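Local coordinates for protein endo-pectate lyase (Erwinia chrysanthemi, PDB 3B4N) that cleaves polygalacturonate by calcium-dependent beta-elimination and probably also attacks highly methylated pectins, working in an endo mode, at residues E48-T54 / N83-D89. Residues are numbered along the deposited sequence; the frame is centred on the assembly and turned at random.
Sequences EVYRGTT and NYWYWVD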
# COMPACT_ATOMS: atom_id res chain seq x y z
N GLU A 48 -8.83 17.54 -6.99
CA GLU A 48 -10.07 17.31 -7.72
C GLU A 48 -9.91 16.24 -8.77
O GLU A 48 -8.92 16.21 -9.50
CB GLU A 48 -10.53 18.61 -8.37
CG GLU A 48 -10.63 19.77 -7.40
CD GLU A 48 -11.13 21.04 -8.06
OE1 GLU A 48 -10.71 21.32 -9.20
OE2 GLU A 48 -11.93 21.75 -7.42
N VAL A 49 -10.89 15.35 -8.84
CA VAL A 49 -10.85 14.28 -9.83
C VAL A 49 -11.78 14.65 -10.97
O VAL A 49 -12.92 15.03 -10.74
CB VAL A 49 -11.31 12.93 -9.24
CG1 VAL A 49 -11.13 11.82 -10.27
CG2 VAL A 49 -10.52 12.62 -7.97
N TYR A 50 -11.27 14.55 -12.19
CA TYR A 50 -12.04 14.85 -13.40
C TYR A 50 -12.17 13.59 -14.24
O TYR A 50 -11.28 12.74 -14.27
CB TYR A 50 -11.35 15.95 -14.20
CG TYR A 50 -11.46 17.30 -13.55
CD1 TYR A 50 -12.51 18.17 -13.87
CD2 TYR A 50 -10.55 17.69 -12.56
CE1 TYR A 50 -12.66 19.38 -13.22
CE2 TYR A 50 -10.69 18.91 -11.91
CZ TYR A 50 -11.75 19.75 -12.24
OH TYR A 50 -11.92 20.95 -11.58
N ARG A 51 -13.29 13.48 -14.94
CA ARG A 51 -13.55 12.32 -15.78
C ARG A 51 -14.30 12.72 -17.04
O ARG A 51 -15.04 13.70 -17.04
CB ARG A 51 -14.40 11.31 -15.00
CG ARG A 51 -14.58 9.96 -15.69
CD ARG A 51 -15.54 9.07 -14.91
NE ARG A 51 -16.92 9.52 -15.10
CZ ARG A 51 -17.94 9.15 -14.34
NH1 ARG A 51 -17.75 8.33 -13.32
NH2 ARG A 51 -19.16 9.63 -14.59
N GLY A 52 -14.09 11.96 -18.10
CA GLY A 52 -14.78 12.20 -19.36
C GLY A 52 -14.94 10.89 -20.09
O GLY A 52 -14.28 9.91 -19.76
N THR A 53 -15.84 10.85 -21.08
CA THR A 53 -16.03 9.63 -21.86
C THR A 53 -15.22 9.69 -23.15
O THR A 53 -15.28 8.77 -23.97
CB THR A 53 -17.51 9.37 -22.19
OG1 THR A 53 -18.09 10.54 -22.78
CG2 THR A 53 -18.28 8.99 -20.93
N THR A 54 -14.46 10.78 -23.32
CA THR A 54 -13.58 10.94 -24.47
C THR A 54 -12.24 11.46 -23.94
O THR A 54 -12.14 11.88 -22.79
CB THR A 54 -14.12 11.92 -25.54
OG1 THR A 54 -13.93 13.27 -25.11
CG2 THR A 54 -15.60 11.66 -25.80
N ASN A 83 -16.00 3.99 -22.31
CA ASN A 83 -14.60 4.08 -21.89
C ASN A 83 -14.49 5.42 -21.17
O ASN A 83 -15.22 6.36 -21.48
CB ASN A 83 -13.67 4.06 -23.10
CG ASN A 83 -13.39 2.65 -23.58
OD1 ASN A 83 -13.51 2.36 -24.77
ND2 ASN A 83 -13.01 1.77 -22.66
N TYR A 84 -13.60 5.49 -20.19
CA TYR A 84 -13.43 6.73 -19.44
C TYR A 84 -11.98 7.19 -19.38
O TYR A 84 -11.05 6.39 -19.44
CB TYR A 84 -13.94 6.56 -18.00
CG TYR A 84 -15.41 6.25 -17.93
CD1 TYR A 84 -15.87 4.94 -18.04
CD2 TYR A 84 -16.35 7.27 -17.78
CE1 TYR A 84 -17.23 4.66 -18.00
CE2 TYR A 84 -17.72 6.99 -17.75
CZ TYR A 84 -18.14 5.69 -17.85
OH TYR A 84 -19.49 5.40 -17.81
N TRP A 85 -11.83 8.50 -19.27
CA TRP A 85 -10.53 9.14 -19.12
C TRP A 85 -10.62 9.90 -17.80
O TRP A 85 -11.67 10.50 -17.48
CB TRP A 85 -10.25 10.13 -20.26
CG TRP A 85 -9.72 9.50 -21.49
CD1 TRP A 85 -8.42 9.49 -21.93
CD2 TRP A 85 -10.46 8.73 -22.44
NE1 TRP A 85 -8.31 8.77 -23.09
CE2 TRP A 85 -9.55 8.29 -23.43
CE3 TRP A 85 -11.81 8.38 -22.56
CZ2 TRP A 85 -9.95 7.50 -24.52
CZ3 TRP A 85 -12.21 7.60 -23.64
CH2 TRP A 85 -11.27 7.17 -24.61
N TYR A 86 -9.54 9.86 -17.04
CA TYR A 86 -9.45 10.54 -15.76
C TYR A 86 -8.22 11.43 -15.67
O TYR A 86 -7.20 11.16 -16.29
CB TYR A 86 -9.35 9.53 -14.62
CG TYR A 86 -10.55 8.65 -14.42
CD1 TYR A 86 -11.57 9.02 -13.55
CD2 TYR A 86 -10.63 7.41 -15.05
CE1 TYR A 86 -12.66 8.16 -13.31
CE2 TYR A 86 -11.70 6.56 -14.83
CZ TYR A 86 -12.71 6.94 -13.96
OH TYR A 86 -13.76 6.09 -13.73
N TRP A 87 -8.35 12.49 -14.88
CA TRP A 87 -7.26 13.42 -14.59
C TRP A 87 -7.44 13.80 -13.13
O TRP A 87 -8.56 13.83 -12.62
CB TRP A 87 -7.37 14.73 -15.38
CG TRP A 87 -7.16 14.65 -16.84
CD1 TRP A 87 -6.01 14.94 -17.52
CD2 TRP A 87 -8.13 14.30 -17.82
NE1 TRP A 87 -6.21 14.80 -18.87
CE2 TRP A 87 -7.51 14.41 -19.08
CE3 TRP A 87 -9.47 13.89 -17.76
CZ2 TRP A 87 -8.18 14.13 -20.28
CZ3 TRP A 87 -10.15 13.62 -18.94
CH2 TRP A 87 -9.50 13.74 -20.19
N VAL A 88 -6.34 14.10 -12.46
CA VAL A 88 -6.40 14.56 -11.08
C VAL A 88 -5.71 15.92 -11.06
O VAL A 88 -4.59 16.09 -11.56
CB VAL A 88 -5.71 13.60 -10.10
CG1 VAL A 88 -5.52 14.28 -8.74
CG2 VAL A 88 -6.56 12.35 -9.92
N ASP A 89 -6.41 16.90 -10.50
CA ASP A 89 -5.93 18.27 -10.39
C ASP A 89 -5.55 18.52 -8.93
O ASP A 89 -6.42 18.53 -8.05
CB ASP A 89 -7.04 19.23 -10.81
CG ASP A 89 -6.60 20.68 -10.85
OD1 ASP A 89 -7.47 21.53 -11.18
OD2 ASP A 89 -5.43 20.99 -10.55
O HOH W 1 -16.57 6.14 -24.29
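Val-49, Val-88 and Tyr-86 form the apolar centre of this antiparallel strand pair. Val-49 CG2 lies 4.4 Å from Val-88 CG2, its non-hydrogen-bonded partner, and Val-49 CG1 reaches Tyr-86 CD1 at 4.3 Å. Leu-35 and Trp-37 of strand 32-39 pack against these side chains from the facing sheet. Along the same face, the aliphatic part of Arg-51 lies over the Tyr-86 ring in a CH-pi contact, CG being 4.0 Å from the ring centroid, and Arg-51 CD is 3.5 Å from Tyr-84 CD2. Asp-75 takes both the Arg-51 guanidinium, in a salt bridge, and the Tyr-86 hydroxyl.

Strands 44-52 and 85-92 are the two inner strands of a four-stranded sheet, flanked by 61-66 and 97-104. This order matches the C'-C-F-G sheet of a fibronectin type III domain, here the N-terminal module, with the pair as strands C and F. Six backbone hydrogen bonds join Glu-48 to Asp-89, Tyr-50 to Trp-87 and Gly-52 to Trp-85, each pair bonded in both directions.

The other face carries Tyr-50, Trp-87 and Trp-85. Tyr-50 CB meets Trp-87 CB at 4.3 Å, and one face of the Trp-85 indole lies against Thr-54, Trp-85 CE3 to Thr-54 C 3.4 Å. At one end, Glu-48 OE1 accepts a hydrogen bond from Tyr-50 OH (2.7 Å). The like charge of Asp-89 is close, with OD1 3.8 Å from Glu-48 OE1, and salt bridges from Arg-46 and Arg-62 to Glu-48 OE2 offset it. At the other, beyond the ladder, a water donates to Thr-53 O (2.9 Å) and accepts from Asn-83 N (3.0 Å).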